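Local atomic coordinates of Phosphoglucomutase/phosphomannomutase family protein (PDB entry 3UW2), a protein that probably transfers a phosphoryl group between positions of a sugar phosphate, as a metal-dependent member of the phosphohexose mutase family. Residues A[72-82]-A[127-137]. Sequence-based numbering, arbitrary orientation. Where two conformers were deposited one is given.
Sequences RLSGPELVGAL and VTGSHNPPDYN. With PO4 (phosphate ion), chain B; EDO (1,2-ethanediol), chain D.
The guanidinium of Arg72 lies with the backbone of Gly129 over one face, Gly129 C 3.1 Å above the plane and offset toward the rim, while the carbonyl oxygens of Ser130, Asn132 and Pro133 line its edge. Arg72 illustrates how one arginine can brace a loop by gripping several of its carbonyls, here the loop that carries the phosphoserine. Arg72 NH2 grips Asn132 O at 2.6 Å, almost in the guanidinium plane, and Ser130 O at 3.0 Å, meeting that carbonyl from above its plane. Arg72 NH1 reaches Pro133 O at 2.6 Å, on the face of that carbonyl opposite to the one used by Tyr136 N, and adds a weak bond to Tyr136 O. The chain extends from CG to NE (chi2 163°, chi3 -175°), which carries the charged end into the curl of the loop. NE forms a salt bridge with Asp70, which also accepts from Thr128 OG1. The held loop presents phosphorylated Ser130, its OG bonded to the phosphorus at 1.6 Å, beside the zinc ion of Asp264, Asp266 and Asp268; this is the phosphoserine loop of the family, probably catalytic as in relatives. Asn137 ND2 donates nearly straight (174°) to Ser74 OG at 2.9 Å. Beyond Asn137 the contact turns apolar: Val127 sets CG1 against Leu78 CB and CG2 against Val79 and Leu82. Helix 75-88 thus packs on the end of strand 124-127, with Val79 and Leu82 also touching strand 64-69 and Leu78 reaching helix 43-59, within domain I.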
loop_
_atom_site.group_PDB
_atom_site.type_symbol
_atom_site.label_atom_id
_atom_site.label_comp_id
_atom_site.label_asym_id
_atom_site.label_seq_id
_atom_site.Cartn_x
_atom_site.Cartn_y
_atom_site.Cartn_z
ATOM N N ARG A 72 12.866 0.838 -12.366
ATOM C CA ARG A 72 13.290 2.177 -12.636
ATOM C C ARG A 72 14.711 2.204 -13.198
ATOM O O ARG A 72 15.516 1.294 -12.932
ATOM C CB ARG A 72 13.150 3.043 -11.372
ATOM C CG ARG A 72 11.695 3.448 -11.123
ATOM C CD ARG A 72 11.421 3.962 -9.675
ATOM N NE ARG A 72 9.954 4.199 -9.567
ATOM C CZ ARG A 72 9.314 5.316 -9.866
ATOM N NH1 ARG A 72 9.959 6.441 -10.231
ATOM N NH2 ARG A 72 7.983 5.288 -9.810
ATOM N N LEU A 73 15.025 3.246 -13.982
ATOM C CA LEU A 73 16.360 3.339 -14.665
ATOM C C LEU A 73 17.511 3.383 -13.698
ATOM O O LEU A 73 18.576 2.775 -13.972
ATOM C CB LEU A 73 16.447 4.548 -15.615
ATOM C CG LEU A 73 15.193 4.803 -16.513
ATOM C CD1 LEU A 73 15.040 6.258 -17.021
ATOM C CD2 LEU A 73 15.073 3.759 -17.586
ATOM N N SER A 74 17.316 4.120 -12.595
ATOM C CA SER A 74 18.307 4.192 -11.485
ATOM C C SER A 74 18.370 2.952 -10.591
ATOM O O SER A 74 19.304 2.817 -9.758
ATOM C CB SER A 74 18.009 5.390 -10.591
ATOM O OG SER A 74 16.701 5.290 -9.939
ATOM N N GLY A 75 17.389 2.045 -10.731
ATOM C CA GLY A 75 17.334 0.811 -9.932
ATOM C C GLY A 75 18.604 -0.027 -9.854
ATOM O O GLY A 75 19.106 -0.347 -8.766
ATOM N N PRO A 76 19.147 -0.397 -11.010
ATOM C CA PRO A 76 20.303 -1.367 -10.898
ATOM C C PRO A 76 21.483 -0.690 -10.146
ATOM O O PRO A 76 22.155 -1.303 -9.330
ATOM C CB PRO A 76 20.703 -1.587 -12.369
ATOM C CG PRO A 76 19.417 -1.390 -13.140
ATOM C CD PRO A 76 18.643 -0.267 -12.406
ATOM N N GLU A 77 21.715 0.601 -10.408
ATOM C CA GLU A 77 22.909 1.249 -9.783
ATOM C C GLU A 77 22.668 1.373 -8.250
ATOM O O GLU A 77 23.567 1.139 -7.429
ATOM C CB GLU A 77 23.121 2.650 -10.366
ATOM C CG GLU A 77 24.351 3.373 -9.760
ATOM C CD GLU A 77 24.591 4.771 -10.338
ATOM O OE1 GLU A 77 23.765 5.228 -11.157
ATOM O OE2 GLU A 77 25.621 5.425 -9.986
ATOM N N LEU A 78 21.492 1.881 -7.882
ATOM C CA LEU A 78 21.210 2.111 -6.435
ATOM C C LEU A 78 21.162 0.805 -5.633
ATOM O O LEU A 78 21.712 0.760 -4.504
ATOM C CB LEU A 78 19.867 2.814 -6.249
ATOM C CG LEU A 78 19.855 4.228 -6.809
ATOM C CD1 LEU A 78 18.484 4.840 -6.560
ATOM C CD2 LEU A 78 20.909 5.076 -6.168
ATOM N N VAL A 79 20.535 -0.270 -6.185
ATOM C CA VAL A 79 20.486 -1.537 -5.422
ATOM C C VAL A 79 21.894 -2.103 -5.292
ATOM O O VAL A 79 22.250 -2.673 -4.272
ATOM C CB VAL A 79 19.515 -2.635 -6.002
ATOM C CG1 VAL A 79 20.093 -3.409 -7.183
ATOM C CG2 VAL A 79 19.175 -3.694 -4.961
ATOM N N GLY A 80 22.724 -1.951 -6.308
ATOM C CA GLY A 80 24.157 -2.366 -6.137
ATOM C C GLY A 80 24.884 -1.546 -5.037
ATOM O O GLY A 80 25.627 -2.116 -4.254
ATOM N N ALA A 81 24.683 -0.218 -4.951
ATOM C CA ALA A 81 25.349 0.613 -3.963
ATOM C C ALA A 81 24.830 0.256 -2.574
ATOM O O ALA A 81 25.552 0.238 -1.564
ATOM C CB ALA A 81 25.097 2.131 -4.261
ATOM N N LEU A 82 23.553 -0.065 -2.534
ATOM C CA LEU A 82 22.881 -0.374 -1.262
ATOM C C LEU A 82 23.496 -1.646 -0.745
ATOM O O LEU A 82 23.862 -1.718 0.438
ATOM C CB LEU A 82 21.362 -0.552 -1.478
ATOM C CG LEU A 82 20.556 -1.035 -0.248
ATOM C CD1 LEU A 82 20.456 0.096 0.754
ATOM C CD2 LEU A 82 19.164 -1.526 -0.658
ATOM N N VAL A 127 14.310 -1.318 -3.355
ATOM C CA VAL A 127 14.580 0.044 -3.918
ATOM C C VAL A 127 13.455 0.370 -4.917
ATOM O O VAL A 127 13.391 -0.253 -6.006
ATOM C CB VAL A 127 15.942 -0.016 -4.674
ATOM C CG1 VAL A 127 16.328 1.369 -5.220
ATOM C CG2 VAL A 127 17.045 -0.560 -3.719
ATOM N N THR A 128 12.575 1.353 -4.620
ATOM C CA THR A 128 11.480 1.559 -5.465
ATOM C C THR A 128 10.997 3.005 -5.208
ATOM O O THR A 128 11.145 3.547 -4.095
ATOM C CB THR A 128 10.297 0.577 -5.210
ATOM O OG1 THR A 128 9.164 1.016 -5.994
ATOM C CG2 THR A 128 9.897 0.642 -3.759
ATOM N N GLY A 129 10.545 3.606 -6.286
ATOM C CA GLY A 129 9.891 4.922 -6.296
ATOM C C GLY A 129 8.391 4.809 -6.430
ATOM O O GLY A 129 7.680 5.844 -6.551
ATOM N N SER A 130 7.891 3.578 -6.398
ATOM C CA SER A 130 6.453 3.304 -6.265
ATOM C C SER A 130 5.619 3.931 -7.430
ATOM O O SER A 130 5.869 3.592 -8.596
ATOM C CB SER A 130 6.021 3.686 -4.804
ATOM O OG SER A 130 4.635 3.893 -4.650
ATOM N N HIS A 131 4.729 4.889 -7.153
ATOM C CA HIS A 131 3.846 5.471 -8.176
ATOM C C HIS A 131 4.438 6.748 -8.785
ATOM O O HIS A 131 3.824 7.362 -9.671
ATOM C CB HIS A 131 2.446 5.755 -7.581
ATOM C CG HIS A 131 2.420 6.913 -6.606
ATOM N ND1 HIS A 131 2.802 6.779 -5.298
ATOM C CD2 HIS A 131 2.111 8.266 -6.788
ATOM C CE1 HIS A 131 2.741 7.994 -4.681
ATOM N NE2 HIS A 131 2.306 8.897 -5.581
ATOM N N ASN A 132 5.637 7.143 -8.333
ATOM C CA ASN A 132 6.189 8.492 -8.642
ATOM C C ASN A 132 6.830 8.621 -10.010
ATOM O O ASN A 132 7.114 7.573 -10.603
ATOM C CB ASN A 132 7.204 8.907 -7.546
ATOM C CG ASN A 132 6.521 9.135 -6.215
ATOM O OD1 ASN A 132 5.637 9.992 -6.082
ATOM N ND2 ASN A 132 6.840 8.291 -5.255
ATOM N N PRO A 133 7.088 9.879 -10.494
ATOM C CA PRO A 133 7.722 10.053 -11.820
ATOM C C PRO A 133 9.069 9.312 -11.983
ATOM O O PRO A 133 9.663 8.902 -10.955
ATOM C CB PRO A 133 7.871 11.583 -11.945
ATOM C CG PRO A 133 6.730 12.148 -11.095
ATOM C CD PRO A 133 6.644 11.197 -9.934
ATOM N N PRO A 134 9.550 9.132 -13.250
ATOM C CA PRO A 134 10.718 8.316 -13.561
ATOM C C PRO A 134 12.005 8.574 -12.763
ATOM O O PRO A 134 12.825 7.604 -12.545
ATOM C CB PRO A 134 11.006 8.631 -15.041
ATOM C CG PRO A 134 9.677 9.078 -15.621
ATOM C CD PRO A 134 8.792 9.475 -14.470
ATOM N N ASP A 135 12.219 9.834 -12.395
ATOM C CA ASP A 135 13.454 10.292 -11.747
ATOM C C ASP A 135 13.415 10.128 -10.210
ATOM O O ASP A 135 14.387 10.465 -9.522
ATOM C CB ASP A 135 13.805 11.761 -12.155
ATOM C CG ASP A 135 12.622 12.735 -12.034
ATOM O OD1 ASP A 135 11.445 12.300 -11.941
ATOM O OD2 ASP A 135 12.869 13.970 -12.083
ATOM N N TYR A 136 12.284 9.636 -9.681
ATOM C CA TYR A 136 12.155 9.360 -8.258
ATOM C C TYR A 136 12.522 7.956 -7.979
ATOM O O TYR A 136 12.300 7.042 -8.796
ATOM C CB TYR A 136 10.718 9.507 -7.779
ATOM C CG TYR A 136 10.281 10.949 -7.724
ATOM C CD1 TYR A 136 10.125 11.668 -8.880
ATOM C CD2 TYR A 136 10.084 11.593 -6.500
ATOM C CE1 TYR A 136 9.726 13.002 -8.844
ATOM C CE2 TYR A 136 9.691 12.922 -6.445
ATOM C CZ TYR A 136 9.514 13.614 -7.620
ATOM O OH TYR A 136 9.154 14.947 -7.590
ATOM N N ASN A 137 13.050 7.783 -6.793
ATOM C CA ASN A 137 13.312 6.462 -6.301
ATOM C C ASN A 137 13.361 6.464 -4.746
ATOM O O ASN A 137 13.131 7.497 -4.107
ATOM C CB ASN A 137 14.558 5.864 -6.970
ATOM C CG ASN A 137 14.441 4.332 -7.143
ATOM O OD1 ASN A 137 13.776 3.659 -6.362
ATOM N ND2 ASN A 137 15.053 3.800 -8.151
HETATM P P PO4 B . 3.901 3.942 -3.208
HETATM O O2 PO4 B . 2.954 2.752 -3.091
HETATM O O3 PO4 B . 3.111 5.221 -3.352
HETATM O O4 PO4 B . 4.995 3.951 -2.188
HETATM C C1 EDO D . 27.386 -6.522 -4.905
HETATM O O1 EDO D . 27.599 -6.039 -3.524
HETATM C C2 EDO D . 26.115 -5.908 -5.561
HETATM O O2 EDO D . 26.507 -4.568 -5.938
HETATM O O HOH W 1 8.029 1.804 -10.008
HETATM O O HOH W 2 12.978 5.067 -14.038
HETATM O O HOH W 3 15.210 6.514 -11.868
#